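Local structure of Hpy188I (Helicobacter pylori, 3OQG) at residues K146-S151 and S155-N160; L56-I61 and K93-Y98; K33-E36 and Y40-L43. The protein is a restriction endonuclease of the GIY-YIG nuclease family that cuts DNA at a pseudopalindromic sequence, probably with the help of a metal ion. All blocks are in the same frame, centred on the assembly; numbering follows the deposited sequence.

From the N terminus, interaction 3 comes first: it closes the short turn between residues 33-36 and 40-43, just as strand 42-50 enters the antiparallel sheet. Interaction 2 follows, closing a much longer loop that runs from strand 55-60, outermost in this chain's sheet, through strands 71-77 and 80-87 to helix 91-98. Strands 42-50 and 55-60 are sheet neighbours, and the two contacts touch where I61 CD1 packs 3.6 Å from L43 CD2. Interaction 1 lies last, closing the tight connection from strand 146-149 into helix 154-170. The three contacts run in series, with none nested or crossed. Interactions 1 and 3 both reach the second subunit.

Interaction 1. Residues K146-S151 and S155-N160. With NA (sodium ion), chain E; nucleotides of chain C.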
loop_
_atom_site.group_PDB
_atom_site.type_symbol
_atom_site.label_atom_id
_atom_site.label_comp_id
_atom_site.label_asym_id
_atom_site.label_seq_id
_atom_site.Cartn_x
_atom_site.Cartn_y
_atom_site.Cartn_z
ATOM N N LYS A 146 12.241 20.520 9.819
ATOM C CA LYS A 146 12.882 19.431 10.542
ATOM C C LYS A 146 13.448 18.425 9.546
ATOM O O LYS A 146 12.884 18.230 8.466
ATOM C CB LYS A 146 11.906 18.763 11.513
ATOM C CG LYS A 146 12.485 17.523 12.188
ATOM C CD LYS A 146 11.730 17.108 13.440
ATOM C CE LYS A 146 12.191 15.729 13.908
ATOM N NZ LYS A 146 11.220 15.073 14.833
ATOM N N THR A 147 14.556 17.787 9.919
ATOM C CA THR A 147 15.260 16.861 9.035
ATOM C C THR A 147 14.968 15.403 9.394
ATOM O O THR A 147 14.873 15.044 10.572
ATOM C CB THR A 147 16.779 17.113 9.060
ATOM O OG1 THR A 147 17.042 18.475 8.695
ATOM C CG2 THR A 147 17.508 16.181 8.093
ATOM N N TYR A 148 14.833 14.580 8.360
ATOM C CA TYR A 148 14.498 13.166 8.503
ATOM C C TYR A 148 15.451 12.339 7.662
ATOM O O TYR A 148 15.947 12.798 6.640
ATOM C CB TYR A 148 13.062 12.915 8.030
ATOM C CG TYR A 148 12.039 13.637 8.864
ATOM C CD1 TYR A 148 11.442 13.014 9.959
ATOM C CD2 TYR A 148 11.686 14.951 8.577
ATOM C CE1 TYR A 148 10.515 13.682 10.741
ATOM C CE2 TYR A 148 10.764 15.623 9.351
ATOM C CZ TYR A 148 10.181 14.982 10.431
ATOM O OH TYR A 148 9.267 15.650 11.203
ATOM N N GLN A 149 15.711 11.119 8.105
ATOM C CA GLN A 149 16.379 10.138 7.270
ATOM C C GLN A 149 15.763 8.808 7.626
ATOM O O GLN A 149 16.029 8.257 8.684
ATOM C CB GLN A 149 17.886 10.119 7.516
ATOM C CG GLN A 149 18.649 9.183 6.576
ATOM C CD GLN A 149 20.126 9.131 6.891
ATOM O OE1 GLN A 149 20.519 9.110 8.063
ATOM N NE2 GLN A 149 20.959 9.133 5.851
ATOM N N ASP A 150 14.889 8.318 6.765
ATOM C CA ASP A 150 14.198 7.068 7.058
ATOM C C ASP A 150 13.752 6.390 5.775
ATOM O O ASP A 150 14.134 6.817 4.674
ATOM C CB ASP A 150 13.036 7.333 8.027
ATOM C CG ASP A 150 12.049 8.344 7.494
ATOM O OD1 ASP A 150 11.887 8.432 6.262
ATOM O OD2 ASP A 150 11.460 9.064 8.320
ATOM N N SER A 151 12.915 5.363 5.925
ATOM C CA SER A 151 12.498 4.530 4.812
ATOM C C SER A 151 11.251 5.061 4.129
ATOM O O SER A 151 10.860 4.535 3.100
ATOM C CB SER A 151 12.197 3.135 5.321
ATOM O OG SER A 151 11.209 3.195 6.334
ATOM N N SER A 155 5.840 12.075 1.252
ATOM C CA SER A 155 4.407 12.285 1.423
ATOM C C SER A 155 3.862 11.479 2.607
ATOM O O SER A 155 3.026 11.988 3.351
ATOM C CB SER A 155 3.612 12.018 0.147
ATOM O OG SER A 155 3.583 10.655 -0.229
ATOM N N LYS A 156 4.332 10.240 2.779
ATOM C CA LYS A 156 3.935 9.440 3.949
ATOM C C LYS A 156 4.451 10.032 5.257
ATOM O O LYS A 156 3.695 10.123 6.230
ATOM C CB LYS A 156 4.342 7.971 3.827
ATOM C CG LYS A 156 3.712 7.090 4.945
ATOM C CD LYS A 156 3.799 5.606 4.657
ATOM C CE LYS A 156 3.628 4.795 5.959
ATOM N NZ LYS A 156 2.301 4.954 6.576
ATOM N N ARG A 157 5.715 10.430 5.305
ATOM C CA ARG A 157 6.233 11.049 6.525
ATOM C C ARG A 157 5.465 12.332 6.841
ATOM O O ARG A 157 5.093 12.554 7.985
ATOM C CB ARG A 157 7.738 11.311 6.427
ATOM C CG ARG A 157 8.334 12.042 7.634
ATOM C CD ARG A 157 8.069 11.301 8.952
ATOM N NE ARG A 157 8.737 9.992 8.990
ATOM C CZ ARG A 157 8.319 8.924 9.687
ATOM N NH1 ARG A 157 7.201 8.952 10.421
ATOM N NH2 ARG A 157 9.008 7.788 9.625
ATOM N N ALA A 158 5.197 13.149 5.822
ATOM C CA ALA A 158 4.462 14.400 6.002
ATOM C C ALA A 158 3.079 14.137 6.580
ATOM O O ALA A 158 2.643 14.847 7.482
ATOM C CB ALA A 158 4.343 15.179 4.671
ATOM N N GLU A 159 2.399 13.115 6.057
ATOM C CA GLU A 159 1.075 12.722 6.534
ATOM C C GLU A 159 1.149 12.301 8.002
ATOM O O GLU A 159 0.269 12.633 8.799
ATOM C CB GLU A 159 0.554 11.558 5.718
ATOM C CG GLU A 159 -0.742 10.925 6.228
ATOM C CD GLU A 159 -0.909 9.525 5.713
ATOM O OE1 GLU A 159 -0.185 8.622 6.178
ATOM O OE2 GLU A 159 -1.740 9.303 4.810
ATOM N N ASN A 160 2.196 11.556 8.336
ATOM C CA ASN A 160 2.388 11.092 9.704
ATOM C C ASN A 160 2.598 12.237 10.692
ATOM O O ASN A 160 1.976 12.262 11.760
ATOM C CB ASN A 160 3.565 10.123 9.771
ATOM C CG ASN A 160 3.848 9.681 11.172
ATOM O OD1 ASN A 160 4.794 10.148 11.787
ATOM N ND2 ASN A 160 2.982 8.838 11.711
HETATM NA NA NA E . -2.982 7.364 4.838
ATOM P P DA C 8 3.102 1.851 8.558
ATOM O OP1 DA C 8 3.134 3.333 8.719
ATOM O OP2 DA C 8 4.322 1.058 8.858
ATOM O "O5'" DA C 8 1.887 1.300 9.418
ATOM C "C5'" DA C 8 0.572 1.776 9.161
ATOM C "C4'" DA C 8 -0.434 0.965 9.935
ATOM O "O4'" DA C 8 -0.353 -0.417 9.551
ATOM C "C3'" DA C 8 -0.238 0.986 11.450
ATOM O "O3'" DA C 8 -1.208 1.874 12.018
ATOM C "C2'" DA C 8 -0.451 -0.461 11.876
ATOM C "C1'" DA C 8 -0.908 -1.162 10.605
ATOM N N9 DA C 8 -0.460 -2.547 10.462
ATOM C C8 DA C 8 0.802 -3.018 10.184
ATOM N N7 DA C 8 0.870 -4.329 10.110
ATOM C C5 DA C 8 -0.431 -4.744 10.362
ATOM C C6 DA C 8 -1.020 -6.017 10.432
ATOM N N6 DA C 8 -0.347 -7.159 10.231
ATOM N N1 DA C 8 -2.337 -6.083 10.717
ATOM C C2 DA C 8 -3.011 -4.938 10.914
ATOM N N3 DA C 8 -2.573 -3.685 10.863
ATOM C C4 DA C 8 -1.257 -3.655 10.580
HETATM O O HOH W 1 -1.027 6.071 5.058
HETATM O O HOH W 2 -3.022 6.327 7.202
HETATM O O HOH W 3 -5.108 8.084 5.628
#
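R157 grips D150 side-on, with NE and NH2 both directed at one carboxylate oxygen. NE lies 3.0 Å from D150 OD2, on its syn side but tilted out of the carboxylate plane, and NH2 meets the same OD2 at 3.1 Å from above that plane, the two flat groups being turned 57° apart. R157 CG sits over one face of the Y148 ring, 4.1 Å from the ring centroid, a CH-pi contact. Bends at chi2 (57°) and chi3 (65°) fold the arginine so that CG and CD pass over the tyrosine ring while the guanidinium reaches the acid. This salt bridge joins the end of the β-hairpin 140-143/146-149 to the first turns of helix 154-170. Arginine suits the place because its methylenes can lie on the tyrosine while its charge meets the acid and, by a cation-pi contact, F152. D150 is itself positioned through OD1, which accepts from Y141 OH and F152 N. K156 NZ donates to OP1 of DA8 of chain C at 2.8 Å. The sodium ion is coordinated by E159 OE2 at 2.3 Å and by DNA phosphates. H86 of the second subunit hydrogen-bonds that OE2; E159 and H86 bind calcium in another structure of this protein.

Interaction 2. Residues L56-I61 and K93-Y98; sequences LEINAI and KRVQSY. With nucleotides of chain C.
With chi1 at -63°, I58 holds CG1 anti to its carbonyl carbon, and the extended chi2 carries CD1 to within 3.8 Å of V95 CB, the two side chains meeting tip to tip. V95 has CG1 anti to its backbone N (chi1 173°), which brings this methyl within 3.9 Å of I58 CG1. The same CG1 lies 4.2 Å from L56 CB, while L56 CD1 packs on Y98 CB at 4.3 Å. Compact branched side chains suit this seam, where strand residues 56-60 run nearly antiparallel to helix residues 93-98, the axes of these short segments 8.9 Å apart. The GIY-YIG fold is built round a central antiparallel sheet flanked by helices, here probably strands 129-134, 71-77 and 80-87; strands 42-50 and 55-60 widen it, and helix 91-98 packs on the outer one. Polar residues of the helix turn to DNA. S97 OG donates to N7 of DA7 of chain C at 2.7 Å, a contact to a base edge consistent with sequence reading. R94 NH2 donates to OP2 of DG6 of chain C at 2.8 Å, fairly straight (162°). Its guanidinium lies between DG6 C2' and the Y98 ring; Y73 and K83 bond to Y98 OH.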
loop_
_atom_site.group_PDB
_atom_site.type_symbol
_atom_site.label_atom_id
_atom_site.label_comp_id
_atom_site.label_asym_id
_atom_site.label_seq_id
_atom_site.Cartn_x
_atom_site.Cartn_y
_atom_site.Cartn_z
ATOM N N LEU A 56 3.584 -18.265 8.326
ATOM C CA LEU A 56 5.016 -18.380 8.149
ATOM C C LEU A 56 5.793 -17.947 9.388
ATOM O O LEU A 56 5.561 -16.874 9.946
ATOM C CB LEU A 56 5.457 -17.487 7.015
ATOM C CG LEU A 56 4.748 -17.727 5.683
ATOM C CD1 LEU A 56 4.906 -16.532 4.741
ATOM C CD2 LEU A 56 5.245 -19.008 5.068
ATOM N N GLU A 57 6.733 -18.786 9.799
ATOM C CA GLU A 57 7.637 -18.460 10.907
ATOM C C GLU A 57 8.926 -17.930 10.317
ATOM O O GLU A 57 9.180 -18.129 9.142
ATOM C CB GLU A 57 7.920 -19.698 11.736
ATOM C CG GLU A 57 6.670 -20.285 12.368
ATOM C CD GLU A 57 6.847 -21.691 12.886
ATOM O OE1 GLU A 57 7.852 -22.362 12.562
ATOM O OE2 GLU A 57 5.935 -22.145 13.589
ATOM N N ILE A 58 9.739 -17.249 11.125
ATOM C CA ILE A 58 10.990 -16.648 10.621
ATOM C C ILE A 58 12.200 -17.228 11.338
ATOM O O ILE A 58 12.239 -17.278 12.595
ATOM C CB ILE A 58 11.023 -15.103 10.795
ATOM C CG1 ILE A 58 9.916 -14.428 9.977
ATOM C CG2 ILE A 58 12.407 -14.496 10.428
ATOM C CD1 ILE A 58 9.654 -12.996 10.399
ATOM N N ASN A 59 13.177 -17.657 10.545
ATOM C CA ASN A 59 14.505 -18.014 11.038
ATOM C C ASN A 59 15.396 -16.822 10.732
ATOM O O ASN A 59 15.744 -16.616 9.587
ATOM C CB ASN A 59 15.064 -19.237 10.314
ATOM C CG ASN A 59 16.547 -19.473 10.599
ATOM O OD1 ASN A 59 16.987 -19.309 11.732
ATOM N ND2 ASN A 59 17.302 -19.912 9.594
ATOM N N ALA A 60 15.738 -16.038 11.755
ATOM C CA ALA A 60 16.596 -14.867 11.577
ATOM C C ALA A 60 18.017 -15.297 11.225
ATOM O O ALA A 60 18.589 -16.149 11.898
ATOM C CB ALA A 60 16.619 -14.006 12.860
ATOM N N ILE A 61 18.599 -14.681 10.208
ATOM C CA ILE A 61 19.957 -15.035 9.785
ATOM C C ILE A 61 20.903 -13.852 9.952
ATOM O O ILE A 61 21.862 -13.940 10.727
ATOM C CB ILE A 61 19.986 -15.638 8.344
ATOM C CG1 ILE A 61 19.257 -16.984 8.321
ATOM C CG2 ILE A 61 21.428 -15.841 7.876
ATOM C CD1 ILE A 61 19.098 -17.582 6.921
ATOM N N LYS A 93 7.817 -7.280 10.033
ATOM C CA LYS A 93 6.493 -6.688 9.810
ATOM C C LYS A 93 5.913 -7.082 8.440
ATOM O O LYS A 93 4.699 -7.341 8.302
ATOM C CB LYS A 93 6.540 -5.165 9.992
ATOM C CG LYS A 93 6.748 -4.730 11.444
ATOM C CD LYS A 93 6.479 -3.245 11.555
ATOM C CE LYS A 93 6.904 -2.676 12.861
ATOM N NZ LYS A 93 6.628 -1.202 12.861
ATOM N N ARG A 94 6.759 -7.128 7.414
ATOM C CA ARG A 94 6.289 -7.552 6.105
ATOM C C ARG A 94 5.806 -8.999 6.150
ATOM O O ARG A 94 4.808 -9.338 5.528
ATOM C CB ARG A 94 7.352 -7.368 5.008
ATOM C CG ARG A 94 6.863 -7.764 3.596
ATOM C CD ARG A 94 5.705 -6.865 3.127
ATOM N NE ARG A 94 5.047 -7.240 1.870
ATOM C CZ ARG A 94 3.942 -7.981 1.777
ATOM N NH1 ARG A 94 3.380 -8.485 2.841
ATOM N NH2 ARG A 94 3.378 -8.186 0.587
ATOM N N VAL A 95 6.531 -9.863 6.861
ATOM C CA VAL A 95 6.075 -11.246 7.044
ATOM C C VAL A 95 4.757 -11.314 7.834
ATOM O O VAL A 95 3.880 -12.083 7.478
ATOM C CB VAL A 95 7.176 -12.107 7.681
ATOM C CG1 VAL A 95 6.624 -13.530 8.036
ATOM C CG2 VAL A 95 8.363 -12.167 6.726
ATOM N N GLN A 96 4.649 -10.542 8.915
ATOM C CA GLN A 96 3.396 -10.321 9.669
ATOM C C GLN A 96 2.252 -10.028 8.682
ATOM O O GLN A 96 1.191 -10.666 8.691
ATOM C CB GLN A 96 3.675 -9.133 10.599
ATOM C CG GLN A 96 2.699 -8.841 11.684
ATOM C CD GLN A 96 3.355 -7.792 12.610
ATOM O OE1 GLN A 96 2.856 -6.688 12.761
ATOM N NE2 GLN A 96 4.563 -8.125 13.135
ATOM N N SER A 97 2.507 -9.097 7.779
ATOM C CA SER A 97 1.541 -8.755 6.723
ATOM C C SER A 97 1.215 -9.972 5.833
ATOM O O SER A 97 0.041 -10.293 5.612
ATOM C CB SER A 97 2.065 -7.563 5.910
ATOM O OG SER A 97 1.095 -7.134 4.947
ATOM N N TYR A 98 2.215 -10.681 5.320
ATOM C CA TYR A 98 1.940 -11.945 4.581
ATOM C C TYR A 98 1.079 -12.911 5.374
ATOM O O TYR A 98 0.193 -13.580 4.820
ATOM C CB TYR A 98 3.234 -12.643 4.173
ATOM C CG TYR A 98 3.882 -12.031 2.957
ATOM C CD1 TYR A 98 3.218 -11.996 1.738
ATOM C CD2 TYR A 98 5.170 -11.512 3.013
ATOM C CE1 TYR A 98 3.810 -11.476 0.624
ATOM C CE2 TYR A 98 5.775 -10.980 1.890
ATOM C CZ TYR A 98 5.091 -10.940 0.704
ATOM O OH TYR A 98 5.684 -10.409 -0.430
ATOM P P DG C 6 4.788 -6.093 -2.284
ATOM O OP1 DG C 6 6.224 -6.013 -2.620
ATOM O OP2 DG C 6 4.161 -7.410 -2.004
ATOM O "O5'" DG C 6 4.504 -5.108 -1.066
ATOM C "C5'" DG C 6 4.462 -3.704 -1.300
ATOM C "C4'" DG C 6 3.751 -2.996 -0.174
ATOM O "O4'" DG C 6 2.359 -3.390 -0.108
ATOM C "C3'" DG C 6 4.336 -3.266 1.215
ATOM O "O3'" DG C 6 4.534 -2.022 1.882
ATOM C "C2'" DG C 6 3.254 -4.071 1.911
ATOM C "C1'" DG C 6 2.022 -3.485 1.261
ATOM N N9 DG C 6 0.805 -4.279 1.402
ATOM C C8 DG C 6 0.563 -5.558 0.953
ATOM N N7 DG C 6 -0.612 -6.009 1.305
ATOM C C5 DG C 6 -1.189 -4.958 2.011
ATOM C C6 DG C 6 -2.453 -4.859 2.657
ATOM O O6 DG C 6 -3.347 -5.716 2.747
ATOM N N1 DG C 6 -2.622 -3.607 3.254
ATOM C C2 DG C 6 -1.694 -2.596 3.242
ATOM N N2 DG C 6 -2.025 -1.464 3.888
ATOM N N3 DG C 6 -0.520 -2.679 2.647
ATOM C C4 DG C 6 -0.334 -3.880 2.062
ATOM P P DA C 7 5.147 -1.995 3.356
ATOM O OP1 DA C 7 6.265 -1.027 3.340
ATOM O OP2 DA C 7 5.384 -3.386 3.829
ATOM O "O5'" DA C 7 3.969 -1.382 4.235
ATOM C "C5'" DA C 7 3.411 -0.115 3.887
ATOM C "C4'" DA C 7 2.466 0.369 4.963
ATOM O "O4'" DA C 7 1.274 -0.449 4.985
ATOM C "C3'" DA C 7 3.019 0.365 6.385
ATOM O "O3'" DA C 7 2.643 1.579 7.046
ATOM C "C2'" DA C 7 2.364 -0.846 7.026
ATOM C "C1'" DA C 7 1.051 -0.986 6.277
ATOM N N9 DA C 7 0.622 -2.376 6.109
ATOM C C8 DA C 7 1.281 -3.369 5.420
ATOM N N7 DA C 7 0.671 -4.528 5.447
ATOM C C5 DA C 7 -0.470 -4.288 6.201
ATOM C C6 DA C 7 -1.529 -5.120 6.606
ATOM N N6 DA C 7 -1.619 -6.420 6.293
ATOM N N1 DA C 7 -2.507 -4.567 7.355
ATOM C C2 DA C 7 -2.415 -3.264 7.670
ATOM N N3 DA C 7 -1.474 -2.385 7.354
ATOM C C4 DA C 7 -0.515 -2.964 6.610
ATOM P P DC C 9 -1.195 2.179 13.595
ATOM O OP1 DC C 9 -2.056 3.371 13.815
ATOM O OP2 DC C 9 0.214 2.203 14.061
ATOM O "O5'" DC C 9 -1.926 0.914 14.228
ATOM C "C5'" DC C 9 -3.261 0.576 13.857
ATOM C "C4'" DC C 9 -3.664 -0.747 14.470
ATOM O "O4'" DC C 9 -2.987 -1.874 13.864
ATOM C "C3'" DC C 9 -3.440 -0.879 15.982
ATOM O "O3'" DC C 9 -4.685 -0.987 16.651
ATOM C "C2'" DC C 9 -2.702 -2.199 16.135
ATOM C "C1'" DC C 9 -3.021 -2.904 14.833
ATOM N N1 DC C 9 -2.050 -3.946 14.464
ATOM C C2 DC C 9 -2.481 -5.268 14.438
ATOM O O2 DC C 9 -3.678 -5.510 14.676
ATOM N N3 DC C 9 -1.596 -6.247 14.151
ATOM C C4 DC C 9 -0.328 -5.939 13.891
ATOM N N4 DC C 9 0.512 -6.943 13.630
ATOM C C5 DC C 9 0.135 -4.590 13.889
ATOM C C6 DC C 9 -0.753 -3.635 14.177
#

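Interaction 3. Residues K33-E36 and Y40-L43; sequences KDFE and YFNL
F35 and F41 form a T-shaped pair where the chain enters the antiparallel sheet of this GIY-YIG nuclease, turning from a short 3-10 segment into strand 42-50. Followed outward from its backbone, F35 sends CB toward the other segment, and chi1 of -175° puts CG anti to the backbone N and turns the ring toward F41. One edge of that ring does the touching. CE2 stands 3.7 Å above the plane of the F41 ring, displaced toward its rim, and lies 3.8 Å from F41 CD2. The planes are inclined at 66° and the centroids are 5.2 Å apart, an arrangement that directs the slightly positive ring hydrogens of F35 at the electron-rich face of F41. Phenylalanine fits both places because the surroundings are largely apolar: V74 of strand 71-77 packs against both rings, V72 adds to the cover of F41, and Y32 touches each of them. I162 of the second subunit also packs on both, which makes the pair part of the dimer contact; nearby, the Y40 ring meets F144 of that subunit edge-to-face. At the far end of F35, CZ approaches F41 CE2 to 4.0 Å.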
loop_
_atom_site.group_PDB
_atom_site.type_symbol
_atom_site.label_atom_id
_atom_site.label_comp_id
_atom_site.label_asym_id
_atom_site.label_seq_id
_atom_site.Cartn_x
_atom_site.Cartn_y
_atom_site.Cartn_z
ATOM N N LYS A 33 20.799 -17.879 -8.756
ATOM C CA LYS A 33 22.207 -17.758 -9.188
ATOM C C LYS A 33 22.398 -16.888 -10.442
ATOM O O LYS A 33 23.480 -16.323 -10.664
ATOM C CB LYS A 33 22.850 -19.131 -9.398
ATOM C CG LYS A 33 22.196 -20.035 -10.447
ATOM C CD LYS A 33 23.120 -21.176 -10.902
ATOM C CE LYS A 33 23.875 -21.843 -9.746
ATOM N NZ LYS A 33 24.927 -22.834 -10.224
ATOM N N ASP A 34 21.342 -16.783 -11.247
ATOM C CA ASP A 34 21.319 -15.943 -12.437
ATOM C C ASP A 34 20.731 -14.554 -12.225
ATOM O O ASP A 34 20.488 -13.837 -13.194
ATOM C CB ASP A 34 20.527 -16.654 -13.538
ATOM C CG ASP A 34 21.115 -18.001 -13.889
ATOM O OD1 ASP A 34 22.359 -18.141 -13.856
ATOM O OD2 ASP A 34 20.333 -18.920 -14.193
ATOM N N PHE A 35 20.495 -14.179 -10.967
ATOM C CA PHE A 35 20.017 -12.842 -10.604
ATOM C C PHE A 35 21.159 -11.841 -10.739
ATOM O O PHE A 35 22.221 -12.016 -10.166
ATOM C CB PHE A 35 19.493 -12.873 -9.164
ATOM C CG PHE A 35 18.853 -11.593 -8.690
ATOM C CD1 PHE A 35 18.015 -10.839 -9.504
ATOM C CD2 PHE A 35 19.047 -11.177 -7.378
ATOM C CE1 PHE A 35 17.426 -9.675 -9.022
ATOM C CE2 PHE A 35 18.454 -10.023 -6.890
ATOM C CZ PHE A 35 17.646 -9.273 -7.709
ATOM N N GLU A 36 20.893 -10.775 -11.475
ATOM C CA GLU A 36 21.912 -9.830 -11.948
ATOM C C GLU A 36 22.401 -8.917 -10.821
ATOM O O GLU A 36 23.568 -8.497 -10.798
ATOM C CB GLU A 36 21.350 -9.000 -13.114
ATOM C CG GLU A 36 19.809 -8.828 -13.092
ATOM C CD GLU A 36 19.042 -10.155 -13.293
ATOM O OE1 GLU A 36 19.695 -11.203 -13.470
ATOM O OE2 GLU A 36 17.807 -10.160 -13.258
ATOM N N TYR A 40 24.583 -7.240 -4.717
ATOM C CA TYR A 40 24.017 -6.220 -3.817
ATOM C C TYR A 40 23.125 -6.799 -2.712
ATOM O O TYR A 40 22.784 -6.095 -1.785
ATOM C CB TYR A 40 23.161 -5.222 -4.593
ATOM C CG TYR A 40 23.911 -4.365 -5.569
ATOM C CD1 TYR A 40 24.385 -3.106 -5.198
ATOM C CD2 TYR A 40 24.131 -4.797 -6.872
ATOM C CE1 TYR A 40 25.065 -2.299 -6.108
ATOM C CE2 TYR A 40 24.819 -4.000 -7.786
ATOM C CZ TYR A 40 25.280 -2.757 -7.395
ATOM O OH TYR A 40 25.960 -1.968 -8.295
ATOM N N PHE A 41 22.734 -8.062 -2.852
ATOM C CA PHE A 41 21.829 -8.721 -1.920
ATOM C C PHE A 41 22.580 -9.682 -1.022
ATOM O O PHE A 41 23.569 -10.321 -1.439
ATOM C CB PHE A 41 20.750 -9.486 -2.688
ATOM C CG PHE A 41 19.666 -8.610 -3.234
ATOM C CD1 PHE A 41 18.391 -8.627 -2.679
ATOM C CD2 PHE A 41 19.931 -7.737 -4.286
ATOM C CE1 PHE A 41 17.391 -7.801 -3.162
ATOM C CE2 PHE A 41 18.962 -6.923 -4.785
ATOM C CZ PHE A 41 17.675 -6.941 -4.232
ATOM N N ASN A 42 22.102 -9.791 0.213
ATOM C CA ASN A 42 22.669 -10.702 1.185
ATOM C C ASN A 42 21.520 -11.479 1.852
ATOM O O ASN A 42 20.442 -10.933 2.096
ATOM C CB ASN A 42 23.449 -9.934 2.238
ATOM C CG ASN A 42 24.536 -9.056 1.642
ATOM O OD1 ASN A 42 24.454 -7.824 1.702
ATOM N ND2 ASN A 42 25.550 -9.681 1.066
ATOM N N LEU A 43 21.749 -12.753 2.126
ATOM C CA LEU A 43 20.765 -13.568 2.848
ATOM C C LEU A 43 20.372 -12.903 4.167
ATOM O O LEU A 43 21.234 -12.549 4.989
ATOM C CB LEU A 43 21.355 -14.960 3.138
ATOM C CG LEU A 43 20.432 -15.978 3.789
ATOM C CD1 LEU A 43 19.234 -16.284 2.895
ATOM C CD2 LEU A 43 21.246 -17.224 4.047
#